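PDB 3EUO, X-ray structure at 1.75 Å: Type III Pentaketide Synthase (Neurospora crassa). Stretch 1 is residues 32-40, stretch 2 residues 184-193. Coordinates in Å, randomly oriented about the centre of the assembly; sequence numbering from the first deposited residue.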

# COMPACT_ATOMS: atom_id res chain seq x y z
N GLU A 32 -36.52 -15.09 1.15
CA GLU A 32 -36.50 -14.74 -0.26
C GLU A 32 -36.99 -13.30 -0.41
O GLU A 32 -37.90 -12.88 0.30
CB GLU A 32 -37.38 -15.69 -1.07
CG GLU A 32 -37.08 -17.18 -0.88
CD GLU A 32 -37.84 -17.82 0.29
OE1 GLU A 32 -37.64 -17.41 1.46
OE2 GLU A 32 -38.62 -18.76 0.03
N SER A 33 -36.35 -12.55 -1.30
CA SER A 33 -36.76 -11.18 -1.61
C SER A 33 -36.49 -10.95 -3.10
O SER A 33 -35.75 -11.72 -3.70
CB SER A 33 -35.98 -10.17 -0.76
OG SER A 33 -34.60 -10.17 -1.10
N PRO A 34 -37.11 -9.90 -3.70
CA PRO A 34 -36.86 -9.60 -5.12
C PRO A 34 -35.38 -9.42 -5.48
O PRO A 34 -34.91 -10.01 -6.47
CB PRO A 34 -37.66 -8.31 -5.34
CG PRO A 34 -38.77 -8.40 -4.34
CD PRO A 34 -38.12 -9.00 -3.13
N ALA A 35 -34.65 -8.65 -4.67
CA ALA A 35 -33.23 -8.44 -4.94
C ALA A 35 -32.43 -9.73 -4.79
O ALA A 35 -31.56 -10.01 -5.62
CB ALA A 35 -32.66 -7.34 -4.06
N MET A 36 -32.74 -10.52 -3.76
CA MET A 36 -32.02 -11.78 -3.54
C MET A 36 -32.28 -12.74 -4.69
O MET A 36 -31.34 -13.36 -5.18
CB MET A 36 -32.38 -12.42 -2.20
CG MET A 36 -31.45 -13.59 -1.81
SD MET A 36 -29.70 -13.15 -1.52
CE MET A 36 -29.86 -12.21 0.02
N LYS A 37 -33.54 -12.88 -5.10
CA LYS A 37 -33.87 -13.71 -6.27
C LYS A 37 -33.09 -13.29 -7.52
O LYS A 37 -32.56 -14.16 -8.23
CB LYS A 37 -35.38 -13.72 -6.54
CG LYS A 37 -36.16 -14.69 -5.63
CD LYS A 37 -37.69 -14.56 -5.81
CE LYS A 37 -38.11 -14.75 -7.27
NZ LYS A 37 -39.54 -14.38 -7.51
N LYS A 38 -32.99 -11.98 -7.77
CA LYS A 38 -32.21 -11.47 -8.90
C LYS A 38 -30.73 -11.87 -8.82
O LYS A 38 -30.17 -12.37 -9.79
CB LYS A 38 -32.32 -9.94 -9.05
CG LYS A 38 -33.74 -9.35 -9.16
CD LYS A 38 -34.67 -10.13 -10.08
CE LYS A 38 -36.14 -9.81 -9.78
NZ LYS A 38 -36.68 -10.54 -8.59
N VAL A 39 -30.11 -11.65 -7.66
CA VAL A 39 -28.70 -12.06 -7.47
C VAL A 39 -28.52 -13.57 -7.67
O VAL A 39 -27.61 -13.99 -8.37
CB VAL A 39 -28.15 -11.60 -6.10
CG1 VAL A 39 -26.76 -12.18 -5.83
CG2 VAL A 39 -28.12 -10.08 -6.03
N LEU A 40 -29.38 -14.38 -7.05
CA LEU A 40 -29.27 -15.84 -7.20
C LEU A 40 -29.49 -16.31 -8.65
O LEU A 40 -28.92 -17.32 -9.07
CB LEU A 40 -30.20 -16.58 -6.21
CG LEU A 40 -29.88 -16.42 -4.71
CD1 LEU A 40 -30.82 -17.28 -3.85
CD2 LEU A 40 -28.42 -16.75 -4.39
N GLU A 184 -22.21 -9.33 2.06
CA GLU A 184 -22.88 -9.05 0.79
C GLU A 184 -24.36 -9.44 0.85
O GLU A 184 -25.22 -8.67 0.42
CB GLU A 184 -22.15 -9.72 -0.38
CG GLU A 184 -20.83 -8.99 -0.76
CD GLU A 184 -21.08 -7.58 -1.30
OE1 GLU A 184 -21.97 -7.42 -2.17
OE2 GLU A 184 -20.39 -6.63 -0.86
N LEU A 185 -24.63 -10.63 1.39
CA LEU A 185 -26.00 -11.12 1.51
C LEU A 185 -26.85 -10.17 2.35
O LEU A 185 -28.02 -9.93 2.03
CB LEU A 185 -26.03 -12.53 2.11
CG LEU A 185 -25.57 -13.69 1.21
CD1 LEU A 185 -25.49 -14.97 2.02
CD2 LEU A 185 -26.53 -13.88 0.03
N GLU A 186 -26.26 -9.65 3.41
CA GLU A 186 -26.96 -8.72 4.30
C GLU A 186 -27.34 -7.44 3.56
O GLU A 186 -28.46 -6.94 3.70
CB GLU A 186 -26.11 -8.38 5.52
CG GLU A 186 -26.78 -7.35 6.40
CD GLU A 186 -26.20 -7.26 7.79
OE1 GLU A 186 -25.83 -6.14 8.19
OE2 GLU A 186 -26.12 -8.30 8.48
N SER A 187 -26.41 -6.90 2.78
CA SER A 187 -26.70 -5.71 1.98
C SER A 187 -27.76 -5.97 0.91
O SER A 187 -28.64 -5.13 0.69
CB SER A 187 -25.43 -5.15 1.35
OG SER A 187 -24.59 -4.60 2.34
N ILE A 188 -27.68 -7.12 0.24
CA ILE A 188 -28.69 -7.48 -0.77
C ILE A 188 -30.08 -7.47 -0.15
O ILE A 188 -31.01 -6.82 -0.66
CB ILE A 188 -28.41 -8.86 -1.43
CG1 ILE A 188 -27.09 -8.83 -2.20
CG2 ILE A 188 -29.57 -9.26 -2.38
CD1 ILE A 188 -26.49 -10.20 -2.44
N ASP A 189 -30.21 -8.17 0.97
CA ASP A 189 -31.48 -8.26 1.67
C ASP A 189 -31.96 -6.88 2.15
O ASP A 189 -33.07 -6.46 1.83
CB ASP A 189 -31.34 -9.23 2.85
CG ASP A 189 -32.61 -9.33 3.68
OD1 ASP A 189 -33.54 -10.02 3.24
OD2 ASP A 189 -32.66 -8.70 4.77
N ALA A 190 -31.11 -6.18 2.90
CA ALA A 190 -31.50 -4.93 3.56
C ALA A 190 -31.73 -3.76 2.61
O ALA A 190 -32.66 -2.96 2.80
CB ALA A 190 -30.48 -4.54 4.63
N LEU A 191 -30.89 -3.64 1.59
CA LEU A 191 -30.94 -2.50 0.68
C LEU A 191 -31.76 -2.80 -0.56
O LEU A 191 -32.08 -1.89 -1.33
CB LEU A 191 -29.54 -2.07 0.28
CG LEU A 191 -28.58 -1.73 1.42
CD1 LEU A 191 -27.20 -1.47 0.88
CD2 LEU A 191 -29.07 -0.55 2.25
N GLN A 192 -32.10 -4.08 -0.75
CA GLN A 192 -32.72 -4.55 -1.98
C GLN A 192 -31.98 -4.03 -3.21
O GLN A 192 -32.59 -3.54 -4.15
CB GLN A 192 -34.21 -4.18 -2.03
CG GLN A 192 -35.09 -5.04 -1.12
CD GLN A 192 -35.01 -6.51 -1.47
OE1 GLN A 192 -35.50 -6.94 -2.52
NE2 GLN A 192 -34.36 -7.29 -0.61
N GLU A 193 -30.64 -4.12 -3.18
CA GLU A 193 -29.84 -3.84 -4.37
C GLU A 193 -29.28 -5.14 -4.93
O GLU A 193 -28.98 -6.08 -4.19
CB GLU A 193 -28.73 -2.80 -4.14
CG GLU A 193 -27.88 -3.01 -2.93
CD GLU A 193 -26.59 -2.17 -2.93
OE1 GLU A 193 -26.19 -1.61 -3.97
OE2 GLU A 193 -25.97 -2.09 -1.86
O HOH W 1 -33.43 -11.50 0.98

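Two helices of one chain, 34-40 and 184-191, pack with axes 8.5 Å apart at closest approach and N-to-C directions 134° apart, so they run roughly but not strictly antiparallel. The start of the first therefore lies near the end of the second: Ala-35 CA is 4.9 Å from Gln-192 CA, and Met-36 CA is 6.1 Å from Ile-188 CA. Together the stretches bury 420 Å².

Glu-32 points away and makes no contact. Ser-33 is the N-cap, its chi1 of 66° (p) placing OG 3.3 Å from Met-36 N, whose hydrogen bond it accepts. The same OG accepts from Gln-192 NE2 at 2.9 Å (N-H...O angle 164°) and donates to a water 2.7 Å away, which in turn donates to Asp-189 OD1, also at 2.7 Å. The water thus spans a gap of 4.5 Å between Ser-33 OG and Asp-189 OD1.

Pro-34 borders this site, with CD 3.4 Å from Gln-192 OE1. At Ala-35 the backbone takes part: its N, free of an intrahelical acceptor in the first turn, donates to Gln-192 OE1 at 2.9 Å (161°). Gln-192 follows the helix with positive phi (48°), and its NE2 also donates to Asp-189 O at 2.9 Å. One amide thereby engages the ends of both helices.

The small Ala-35 CB then meets Ile-188 CG2 at 4.0 Å, beginning the apolar portion. Met-36 starts sideways, but its t, p, p rotamer brings its end nearer, with SD 3.6 Å from Leu-185 CD2 and CE 3.8 Å from Ile-188 CG2. Lys-37 points away, while Lys-38 NZ bonds its own helix at Pro-34 O, 2.8 Å away. One turn beyond Ala-35, Val-39 CG1 packs 3.9 Å from Ile-188 CD1. Ile-188 thus touches Ala-35, Met-36 and Val-39, and Leu-40 lies beyond contact.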